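Local coordinates for protein putative glycosyltransferase (GalT1) (Streptococcus parasanguinis, PDB 4PHR) that binds UDP and is probably a glycosyltransferase, this piece being the GT-D-fold part of a longer protein, at residues I24-R33 with T217-G227; K67-D78 with C109-F118. All coordinates share one frame; numbering follows the deposited sequence.

Contact 1. Residues I24-R33 with T217-G227. With UDP (uridine-5'-diphosphate), chain B.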
loop_
_atom_site.group_PDB
_atom_site.type_symbol
_atom_site.label_atom_id
_atom_site.label_comp_id
_atom_site.label_asym_id
_atom_site.label_seq_id
_atom_site.Cartn_x
_atom_site.Cartn_y
_atom_site.Cartn_z
ATOM N N ILE A 24 -0.474 13.598 -5.474
ATOM C CA ILE A 24 0.666 12.822 -5.951
ATOM C C ILE A 24 1.085 13.257 -7.355
ATOM O O ILE A 24 2.271 13.432 -7.631
ATOM C CB ILE A 24 0.364 11.303 -5.923
ATOM C CG1 ILE A 24 0.085 10.843 -4.487
ATOM C CG2 ILE A 24 1.518 10.518 -6.538
ATOM C CD1 ILE A 24 -0.711 9.539 -4.382
ATOM N N LYS A 25 0.101 13.434 -8.230
ATOM C CA LYS A 25 0.357 13.820 -9.618
ATOM C C LYS A 25 0.897 15.230 -9.762
ATOM O O LYS A 25 1.901 15.459 -10.441
ATOM C CB LYS A 25 -0.921 13.705 -10.435
ATOM C CG LYS A 25 -1.392 12.293 -10.604
ATOM C CD LYS A 25 -2.769 12.255 -11.220
ATOM C CE LYS A 25 -3.277 10.826 -11.275
ATOM N NZ LYS A 25 -4.614 10.745 -11.912
ATOM N N HIS A 26 0.210 16.178 -9.140
ATOM C CA HIS A 26 0.618 17.573 -9.219
ATOM C C HIS A 26 2.065 17.686 -8.766
ATOM O O HIS A 26 2.839 18.494 -9.280
ATOM C CB HIS A 26 -0.285 18.440 -8.338
ATOM C CG HIS A 26 0.102 19.888 -8.309
ATOM N ND1 HIS A 26 0.610 20.499 -7.183
ATOM C CD2 HIS A 26 0.064 20.841 -9.270
ATOM C CE1 HIS A 26 0.861 21.769 -7.449
ATOM N NE2 HIS A 26 0.540 22.001 -8.710
ATOM N N ASN A 27 2.430 16.830 -7.821
ATOM C CA ASN A 27 3.706 16.951 -7.137
ATOM C C ASN A 27 4.751 15.908 -7.539
ATOM O O ASN A 27 5.929 16.041 -7.206
ATOM C CB ASN A 27 3.463 16.931 -5.628
ATOM C CG ASN A 27 2.669 18.141 -5.165
ATOM O OD1 ASN A 27 2.951 19.265 -5.574
ATOM N ND2 ASN A 27 1.662 17.918 -4.333
ATOM N N HIS A 28 4.320 14.890 -8.276
ATOM C CA HIS A 28 5.187 13.756 -8.596
ATOM C C HIS A 28 5.802 13.186 -7.322
ATOM O O HIS A 28 6.994 12.866 -7.278
ATOM C CB HIS A 28 6.286 14.166 -9.581
ATOM C CG HIS A 28 5.776 14.879 -10.794
ATOM N ND1 HIS A 28 5.963 16.230 -10.993
ATOM C CD2 HIS A 28 5.079 14.432 -11.863
ATOM C CE1 HIS A 28 5.407 16.584 -12.138
ATOM N NE2 HIS A 28 4.863 15.512 -12.686
ATOM N N ALA A 29 4.976 13.061 -6.287
ATOM C CA ALA A 29 5.447 12.658 -4.970
ATOM C C ALA A 29 5.584 11.146 -4.826
ATOM O O ALA A 29 4.844 10.377 -5.436
ATOM C CB ALA A 29 4.510 13.191 -3.899
ATOM N N SER A 30 6.536 10.732 -4.002
ATOM C CA SER A 30 6.540 9.369 -3.493
ATOM C C SER A 30 5.373 9.219 -2.520
ATOM O O SER A 30 4.809 10.215 -2.056
ATOM C CB SER A 30 7.850 9.068 -2.775
ATOM O OG SER A 30 8.923 8.986 -3.694
ATOM N N VAL A 31 5.014 7.983 -2.195
ATOM C CA VAL A 31 3.886 7.736 -1.316
ATOM C C VAL A 31 4.223 6.592 -0.383
ATOM O O VAL A 31 4.620 5.518 -0.836
ATOM C CB VAL A 31 2.613 7.342 -2.100
ATOM C CG1 VAL A 31 1.441 7.141 -1.129
ATOM C CG2 VAL A 31 2.272 8.397 -3.135
ATOM N N VAL A 32 4.062 6.826 0.919
ATOM C CA VAL A 32 4.178 5.759 1.908
ATOM C C VAL A 32 2.850 5.674 2.658
ATOM O O VAL A 32 2.285 6.697 3.060
ATOM C CB VAL A 32 5.372 6.008 2.868
ATOM C CG1 VAL A 32 5.218 7.316 3.626
ATOM C CG2 VAL A 32 5.537 4.857 3.825
ATOM N N ARG A 33 2.341 4.456 2.834
ATOM C CA ARG A 33 1.033 4.268 3.470
ATOM C C ARG A 33 1.167 3.508 4.792
ATOM O O ARG A 33 1.824 2.475 4.861
ATOM C CB ARG A 33 0.063 3.530 2.537
ATOM C CG ARG A 33 -0.151 4.170 1.146
ATOM C CD ARG A 33 -1.014 3.264 0.212
ATOM N NE ARG A 33 -0.387 1.953 0.184
ATOM C CZ ARG A 33 -0.705 0.911 0.947
ATOM N NH1 ARG A 33 -1.798 0.914 1.717
ATOM N NH2 ARG A 33 0.063 -0.165 0.903
ATOM N N THR A 217 13.217 7.669 -1.762
ATOM C CA THR A 217 12.854 9.083 -1.822
ATOM C C THR A 217 14.012 9.974 -1.385
ATOM O O THR A 217 14.244 11.042 -1.962
ATOM C CB THR A 217 11.616 9.365 -0.942
ATOM O OG1 THR A 217 10.518 8.576 -1.412
ATOM C CG2 THR A 217 11.227 10.838 -0.984
ATOM N N THR A 218 14.744 9.524 -0.370
ATOM C CA THR A 218 15.917 10.251 0.112
ATOM C C THR A 218 17.006 10.275 -0.959
ATOM O O THR A 218 17.831 11.194 -1.003
ATOM C CB THR A 218 16.458 9.617 1.406
ATOM O OG1 THR A 218 15.470 9.727 2.439
ATOM C CG2 THR A 218 17.727 10.312 1.857
ATOM N N LYS A 219 16.994 9.270 -1.830
ATOM C CA LYS A 219 17.941 9.177 -2.937
ATOM C C LYS A 219 17.382 9.820 -4.208
ATOM O O LYS A 219 17.973 9.712 -5.285
ATOM C CB LYS A 219 18.320 7.715 -3.198
ATOM C CG LYS A 219 18.968 7.011 -2.009
ATOM C CD LYS A 219 19.325 5.568 -2.348
ATOM C CE LYS A 219 20.764 5.238 -1.951
ATOM N NZ LYS A 219 20.902 4.867 -0.513
ATOM N N GLY A 220 16.237 10.480 -4.075
ATOM C CA GLY A 220 15.677 11.278 -5.153
ATOM C C GLY A 220 14.721 10.598 -6.117
ATOM O O GLY A 220 14.322 11.189 -7.120
ATOM N N TYR A 221 14.326 9.364 -5.810
ATOM C CA TYR A 221 13.412 8.628 -6.675
ATOM C C TYR A 221 11.958 8.854 -6.284
ATOM O O TYR A 221 11.647 9.057 -5.110
ATOM C CB TYR A 221 13.703 7.127 -6.609
ATOM C CG TYR A 221 15.049 6.734 -7.168
ATOM C CD1 TYR A 221 15.236 6.587 -8.534
ATOM C CD2 TYR A 221 16.132 6.510 -6.329
ATOM C CE1 TYR A 221 16.465 6.227 -9.051
ATOM C CE2 TYR A 221 17.364 6.149 -6.836
ATOM C CZ TYR A 221 17.525 6.008 -8.196
ATOM O OH TYR A 221 18.751 5.649 -8.705
ATOM N N GLN A 222 11.068 8.812 -7.270
ATOM C CA GLN A 222 9.643 8.710 -6.986
ATOM C C GLN A 222 9.265 7.238 -6.874
ATOM O O GLN A 222 9.407 6.466 -7.830
ATOM C CB GLN A 222 8.791 9.394 -8.061
ATOM C CG GLN A 222 7.310 9.405 -7.693
ATOM C CD GLN A 222 6.403 9.945 -8.787
ATOM O OE1 GLN A 222 6.829 10.154 -9.925
ATOM N NE2 GLN A 222 5.137 10.157 -8.445
ATOM N N ALA A 223 8.800 6.857 -5.690
ATOM C CA ALA A 223 8.405 5.485 -5.426
ATOM C C ALA A 223 7.052 5.493 -4.730
ATOM O O ALA A 223 6.827 6.272 -3.797
ATOM C CB ALA A 223 9.447 4.781 -4.573
ATOM N N ILE A 224 6.150 4.631 -5.191
ATOM C CA ILE A 224 4.774 4.632 -4.719
ATOM C C ILE A 224 4.401 3.292 -4.099
ATOM O O ILE A 224 4.420 2.257 -4.757
ATOM C CB ILE A 224 3.791 4.967 -5.868
ATOM C CG1 ILE A 224 4.186 6.288 -6.547
ATOM C CG2 ILE A 224 2.354 5.032 -5.366
ATOM C CD1 ILE A 224 3.285 6.659 -7.713
ATOM N N ASP A 225 4.059 3.333 -2.825
ATOM C CA ASP A 225 3.624 2.158 -2.071
ATOM C C ASP A 225 2.173 1.849 -2.455
ATOM O O ASP A 225 1.263 2.595 -2.076
ATOM C CB ASP A 225 3.731 2.538 -0.588
ATOM C CG ASP A 225 3.104 1.534 0.346
ATOM O OD1 ASP A 225 2.694 0.437 -0.095
ATOM O OD2 ASP A 225 3.057 1.854 1.561
ATOM N N LEU A 226 1.959 0.774 -3.223
ATOM C CA LEU A 226 0.618 0.436 -3.715
ATOM C C LEU A 226 -0.013 -0.823 -3.112
ATOM O O LEU A 226 -1.137 -1.176 -3.466
ATOM C CB LEU A 226 0.603 0.322 -5.242
ATOM C CG LEU A 226 0.719 1.632 -6.037
ATOM C CD1 LEU A 226 0.724 1.352 -7.537
ATOM C CD2 LEU A 226 -0.409 2.582 -5.653
ATOM N N GLY A 227 0.710 -1.510 -2.229
ATOM C CA GLY A 227 0.128 -2.573 -1.425
ATOM C C GLY A 227 -0.754 -3.553 -2.178
ATOM O O GLY A 227 -0.313 -4.191 -3.131
HETATM N N1 UDP B . 4.089 -8.623 0.769
HETATM C C2 UDP B . 5.190 -9.319 0.334
HETATM N N3 UDP B . 6.196 -9.630 1.218
HETATM C C4 UDP B . 6.114 -9.246 2.534
HETATM C C5 UDP B . 5.001 -8.535 2.980
HETATM C C6 UDP B . 3.937 -8.365 2.101
HETATM O O2 UDP B . 5.273 -9.691 -0.836
HETATM O O4 UDP B . 7.058 -9.525 3.283
HETATM C "C1'" UDP B . 3.067 -8.231 -0.213
HETATM C "C2'" UDP B . 1.755 -8.968 -0.260
HETATM O "O2'" UDP B . 1.888 -10.175 -0.982
HETATM C "C3'" UDP B . 0.893 -7.959 -0.986
HETATM C "C4'" UDP B . 1.434 -6.629 -0.486
HETATM O "O4'" UDP B . 2.703 -6.906 0.113
HETATM O "O3'" UDP B . 1.119 -8.041 -2.376
HETATM C "C5'" UDP B . 0.495 -5.972 0.518
HETATM O "O5'" UDP B . 1.105 -4.779 0.995
HETATM P PA UDP B . 0.406 -3.845 2.104
HETATM O O1A UDP B . 0.322 -4.575 3.383
HETATM O O2A UDP B . 1.178 -2.579 2.117
HETATM O O3A UDP B . -1.081 -3.668 1.485
HETATM P PB UDP B . -2.358 -2.748 1.906
HETATM O O1B UDP B . -3.335 -3.684 2.536
HETATM O O2B UDP B . -2.847 -2.226 0.608
HETATM O O3B UDP B . -1.903 -1.688 2.862
#
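Arg33 and Asp225 meet at the pocket end of this contact, where Arg33 also reaches the diphosphate of UDP. The guanidinium grips Asp225 side-on with two nitrogens. NE donates to the backbone O of Asp225 at 2.9 Å, from above the carbonyl plane, and NH2 forms a salt bridge with Asp225 OD1, also 2.9 Å, approaching from above a carboxylate turned 63° against the guanidinium. A bend at chi3 (-53°) turns the edge of the guanidinium, with NE and NH2, to Asp225, and its outer nitrogens also take the nucleotide: NH1 donates to UDP O3B at 2.8 Å, NH2 more loosely to the same oxygen and weakly to O2A. Gly227 CA lies 3.3 Å from Arg33 NH2 and equally near UDP O3A.

The other carboxylate oxygen is held too: Asp225 OD2 accepts the backbone N of Arg33 on its anti side and pairs with Lys210, which also bonds UDP. Asp225, between Arg33 and Lys210, probably offsets part of the positive charge that both bring to the diphosphate. Farther back, Val31 N donates to Ala223 O and Asp225 N to Val31 O, making a single bridge, Val31 with Ile224, with the bonding pattern of parallel strands. Ser30 OG takes the place of a backbone acceptor, receiving Ala223 N in a nearly straight bond of 2.9 Å. At the far end the extended Gln222 side chain crosses to Ala29 O with NE2 (3.0 Å), just past the Schellman motif in which His28 closes helix 17-27.

Strands 30-33 and 223-225 run 24° from parallel, each at an outer position of its own sheet: Val32 bonds onward to strand 72-76 and Ile224 to Ile201 of strand 200-204, while helix 206-218 packs against Ser30, Val32 and Ala223.

Contact 2. Residues K67-D78 with C109-F118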
loop_
_atom_site.group_PDB
_atom_site.type_symbol
_atom_site.label_atom_id
_atom_site.label_comp_id
_atom_site.label_asym_id
_atom_site.label_seq_id
_atom_site.Cartn_x
_atom_site.Cartn_y
_atom_site.Cartn_z
ATOM N N LYS A 67 7.334 14.950 7.476
ATOM C CA LYS A 67 6.280 15.807 6.969
ATOM C C LYS A 67 5.964 15.448 5.518
ATOM O O LYS A 67 6.858 15.111 4.743
ATOM C CB LYS A 67 6.708 17.274 7.064
ATOM C CG LYS A 67 5.561 18.250 7.245
ATOM C CD LYS A 67 4.969 18.153 8.641
ATOM C CE LYS A 67 5.009 19.502 9.341
ATOM N NZ LYS A 67 4.370 19.462 10.688
ATOM N N SER A 68 4.685 15.500 5.161
ATOM C CA SER A 68 4.295 15.391 3.760
ATOM C C SER A 68 4.659 16.688 3.048
ATOM O O SER A 68 4.352 17.784 3.535
ATOM C CB SER A 68 2.791 15.134 3.620
ATOM O OG SER A 68 2.442 13.827 4.026
ATOM N N ASP A 69 5.328 16.564 1.907
ATOM C CA ASP A 69 5.663 17.720 1.076
ATOM C C ASP A 69 5.587 17.314 -0.390
ATOM O O ASP A 69 4.957 16.313 -0.721
ATOM C CB ASP A 69 7.041 18.283 1.437
ATOM C CG ASP A 69 8.181 17.356 1.049
ATOM O OD1 ASP A 69 7.925 16.181 0.712
ATOM O OD2 ASP A 69 9.343 17.811 1.090
ATOM N N GLU A 70 6.222 18.072 -1.274
ATOM C CA GLU A 70 6.106 17.769 -2.692
ATOM C C GLU A 70 6.898 16.510 -3.071
ATOM O O GLU A 70 6.698 15.944 -4.144
ATOM C CB GLU A 70 6.493 18.978 -3.552
ATOM C CG GLU A 70 5.669 19.085 -4.827
ATOM C CD GLU A 70 5.703 20.459 -5.474
ATOM O OE1 GLU A 70 6.103 21.436 -4.804
ATOM O OE2 GLU A 70 5.320 20.557 -6.660
ATOM N N LYS A 71 7.774 16.059 -2.176
ATOM C CA LYS A 71 8.565 14.849 -2.421
ATOM C C LYS A 71 7.900 13.562 -1.947
ATOM O O LYS A 71 8.135 12.496 -2.518
ATOM C CB LYS A 71 9.936 14.945 -1.754
ATOM C CG LYS A 71 10.826 16.060 -2.273
ATOM C CD LYS A 71 12.288 15.732 -2.009
ATOM C CE LYS A 71 13.185 16.949 -2.182
ATOM N NZ LYS A 71 13.022 17.921 -1.063
ATOM N N LEU A 72 7.089 13.660 -0.898
ATOM C CA LEU A 72 6.546 12.471 -0.250
ATOM C C LEU A 72 5.220 12.765 0.424
ATOM O O LEU A 72 5.091 13.731 1.177
ATOM C CB LEU A 72 7.531 11.945 0.793
ATOM C CG LEU A 72 7.058 10.758 1.634
ATOM C CD1 LEU A 72 6.996 9.518 0.773
ATOM C CD2 LEU A 72 7.988 10.545 2.819
ATOM N N LEU A 73 4.233 11.925 0.150
ATOM C CA LEU A 73 2.954 11.967 0.835
ATOM C C LEU A 73 2.919 10.810 1.827
ATOM O O LEU A 73 3.078 9.644 1.441
ATOM C CB LEU A 73 1.812 11.830 -0.170
ATOM C CG LEU A 73 0.378 11.932 0.357
ATOM C CD1 LEU A 73 0.135 13.283 1.017
ATOM C CD2 LEU A 73 -0.622 11.689 -0.769
ATOM N N VAL A 74 2.730 11.138 3.103
ATOM C CA VAL A 74 2.596 10.138 4.155
ATOM C C VAL A 74 1.110 9.917 4.406
ATOM O O VAL A 74 0.374 10.881 4.614
ATOM C CB VAL A 74 3.300 10.595 5.452
ATOM C CG1 VAL A 74 3.093 9.569 6.565
ATOM C CG2 VAL A 74 4.793 10.829 5.201
ATOM N N CYS A 75 0.673 8.655 4.386
ATOM C CA CYS A 75 -0.759 8.341 4.392
ATOM C C CYS A 75 -1.194 7.581 5.636
ATOM O O CYS A 75 -0.427 6.787 6.181
ATOM C CB CYS A 75 -1.127 7.504 3.160
ATOM S SG CYS A 75 -0.712 8.274 1.594
ATOM N N LEU A 76 -2.440 7.819 6.054
ATOM C CA LEU A 76 -3.077 7.090 7.151
ATOM C C LEU A 76 -4.409 6.519 6.684
ATOM O O LEU A 76 -4.959 6.958 5.675
ATOM C CB LEU A 76 -3.369 8.046 8.303
ATOM C CG LEU A 76 -2.306 8.211 9.386
ATOM C CD1 LEU A 76 -0.903 8.117 8.867
ATOM C CD2 LEU A 76 -2.546 9.520 10.155
ATOM N N PRO A 77 -4.950 5.543 7.423
ATOM C CA PRO A 77 -6.280 5.051 7.061
ATOM C C PRO A 77 -7.309 6.185 7.081
ATOM O O PRO A 77 -7.322 7.004 7.998
ATOM C CB PRO A 77 -6.571 4.007 8.153
ATOM C CG PRO A 77 -5.196 3.580 8.660
ATOM C CD PRO A 77 -4.405 4.861 8.610
ATOM N N ASP A 78 -8.176 6.225 6.080
ATOM C CA ASP A 78 -9.113 7.335 5.945
ATOM C C ASP A 78 -10.389 6.980 6.698
ATOM O O ASP A 78 -11.413 6.662 6.099
ATOM C CB ASP A 78 -9.376 7.617 4.458
ATOM C CG ASP A 78 -10.259 8.823 4.231
ATOM O OD1 ASP A 78 -10.612 9.512 5.209
ATOM O OD2 ASP A 78 -10.593 9.083 3.055
ATOM N N CYS A 109 0.531 11.513 15.389
ATOM C CA CYS A 109 -0.006 11.929 14.094
ATOM C C CYS A 109 -0.525 13.368 14.090
ATOM O O CYS A 109 -1.724 13.606 13.942
ATOM C CB CYS A 109 -1.109 10.967 13.658
ATOM S SG CYS A 109 -0.531 9.259 13.476
ATOM N N ASP A 110 0.384 14.328 14.228
ATOM C CA ASP A 110 -0.011 15.728 14.377
ATOM C C ASP A 110 0.254 16.606 13.149
ATOM O O ASP A 110 0.171 17.833 13.231
ATOM C CB ASP A 110 0.655 16.338 15.614
ATOM C CG ASP A 110 2.160 16.167 15.608
ATOM O OD1 ASP A 110 2.732 15.959 14.516
ATOM O OD2 ASP A 110 2.772 16.248 16.696
ATOM N N ALA A 111 0.570 15.985 12.018
ATOM C CA ALA A 111 0.810 16.736 10.788
ATOM C C ALA A 111 -0.458 17.465 10.345
ATOM O O ALA A 111 -1.565 17.059 10.699
ATOM C CB ALA A 111 1.308 15.807 9.684
ATOM N N PRO A 112 -0.304 18.549 9.568
ATOM C CA PRO A 112 -1.464 19.305 9.080
ATOM C C PRO A 112 -2.407 18.473 8.209
ATOM O O PRO A 112 -3.613 18.706 8.219
ATOM C CB PRO A 112 -0.833 20.450 8.270
ATOM C CG PRO A 112 0.582 20.023 8.014
ATOM C CD PRO A 112 0.971 19.183 9.188
ATOM N N PHE A 113 -1.861 17.514 7.468
ATOM C CA PHE A 113 -2.679 16.620 6.655
ATOM C C PHE A 113 -1.918 15.345 6.348
ATOM O O PHE A 113 -0.689 15.314 6.414
ATOM C CB PHE A 113 -3.088 17.291 5.341
ATOM C CG PHE A 113 -1.941 17.529 4.401
ATOM C CD1 PHE A 113 -1.220 18.713 4.451
ATOM C CD2 PHE A 113 -1.583 16.569 3.465
ATOM C CE1 PHE A 113 -0.161 18.931 3.587
ATOM C CE2 PHE A 113 -0.527 16.785 2.597
ATOM C CZ PHE A 113 0.187 17.965 2.659
ATOM N N TYR A 114 -2.667 14.299 6.014
ATOM C CA TYR A 114 -2.103 13.034 5.553
ATOM C C TYR A 114 -2.794 12.637 4.269
ATOM O O TYR A 114 -3.918 13.063 4.024
ATOM C CB TYR A 114 -2.323 11.939 6.606
ATOM C CG TYR A 114 -1.551 12.191 7.881
ATOM C CD1 TYR A 114 -2.111 12.918 8.924
ATOM C CD2 TYR A 114 -0.250 11.718 8.030
ATOM C CE1 TYR A 114 -1.399 13.161 10.090
ATOM C CE2 TYR A 114 0.466 11.946 9.188
ATOM C CZ TYR A 114 -0.111 12.675 10.214
ATOM O OH TYR A 114 0.588 12.917 11.372
ATOM N N GLY A 115 -2.129 11.831 3.446
ATOM C CA GLY A 115 -2.798 11.198 2.327
ATOM C C GLY A 115 -3.590 9.997 2.817
ATOM O O GLY A 115 -3.536 9.660 3.999
ATOM N N SER A 116 -4.311 9.342 1.909
ATOM C CA SER A 116 -5.104 8.171 2.261
ATOM C C SER A 116 -4.399 6.847 2.003
ATOM O O SER A 116 -4.005 6.547 0.879
ATOM C CB SER A 116 -6.412 8.162 1.475
ATOM O OG SER A 116 -7.164 6.999 1.792
ATOM N N THR A 117 -4.289 6.032 3.044
ATOM C CA THR A 117 -3.775 4.675 2.926
ATOM C C THR A 117 -4.650 3.851 1.985
ATOM O O THR A 117 -4.196 2.850 1.407
ATOM C CB THR A 117 -3.672 4.066 4.327
ATOM O OG1 THR A 117 -2.598 4.725 4.987
ATOM C CG2 THR A 117 -3.429 2.547 4.333
ATOM N N PHE A 118 -5.899 4.276 1.808
ATOM C CA PHE A 118 -6.829 3.551 0.946
ATOM C C PHE A 118 -6.676 3.856 -0.549
ATOM O O PHE A 118 -7.501 3.427 -1.353
ATOM C CB PHE A 118 -8.282 3.743 1.407
ATOM C CG PHE A 118 -8.536 3.305 2.824
ATOM C CD1 PHE A 118 -7.702 2.393 3.458
ATOM C CD2 PHE A 118 -9.624 3.811 3.525
ATOM C CE1 PHE A 118 -7.947 1.996 4.767
ATOM C CE2 PHE A 118 -9.879 3.419 4.832
ATOM C CZ PHE A 118 -9.046 2.503 5.452
HETATM O O HOH W 1 1.753 14.194 6.475
HETATM O O HOH W 2 -9.743 7.487 1.067
#
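Strands 72-76 and 115-116 are parallel neighbours in the three-stranded sheet of the GT-D domain, bridged at Cys75 with Gly115 and at Leu76 with Ser116. Gly115 N donates to Val74 O, Leu76 N to Gly115 O at 3.0 Å, and Thr117 N to Leu76 O, nearly straight (175°). Gly115 lies close under neighbouring side chains: Leu73 CD1 is 3.6 Å from its N and Cys75 SG 3.6 Å from its C.

On the other face Leu76 covers Tyr114. Its CD2 sits over the ring centre, 3.6 Å from the centroid and 9° off the normal, a CH-pi contact, and also meets Cys109 SG. The tyrosine hydroxyl accepts Ala111 N, tying its ring to the loop that leads to the strand. Phe113, its CG set between the backbone N and the carbonyl carbon (chi1 68°), swings CE2 to Ser68 CB and receives Leu73 CD1 at its ring edge. A water joins Ser68 OG to Phe113 O, while Ser68 OG accepts Val74 N.

Beyond the strand ends, Phe118 lays one face over the peptide between Pro77 and Asp78, with Asp78 N 3.5 Å from CE2. Ser116 OG accepts Phe118 N in an ST turn and shares a second water with Asp78 OD2, which is salt-bridged to Arg85. Strand, helices 88-100 and 102-108, then parallel strand: the connection is a beta-alpha-beta crossover.

In the fold
Contacts 1 and 2 have centres 11 Å apart and share one sheet: strand 30-33 lies beside strand 72-76, which lies beside 115-116. Ser30 ties them directly, its N 2.8 Å from Lys71 O and its O 2.8 Å from Leu73 N, both probable hydrogen bonds. Contact 1 carries this sheet across to the five-stranded one through strand 223-225, whereas contact 2 builds its other edge. Both lead to the UDP pocket. Arg33 NH1 bonds Thr117 O as well as the diphosphate, and the side chain of Thr117 lies about 5 Å from UDP, that of Arg33 about 6 Å from the bound manganese. The segments of contact 2 fall, in sequence, between those of contact 1.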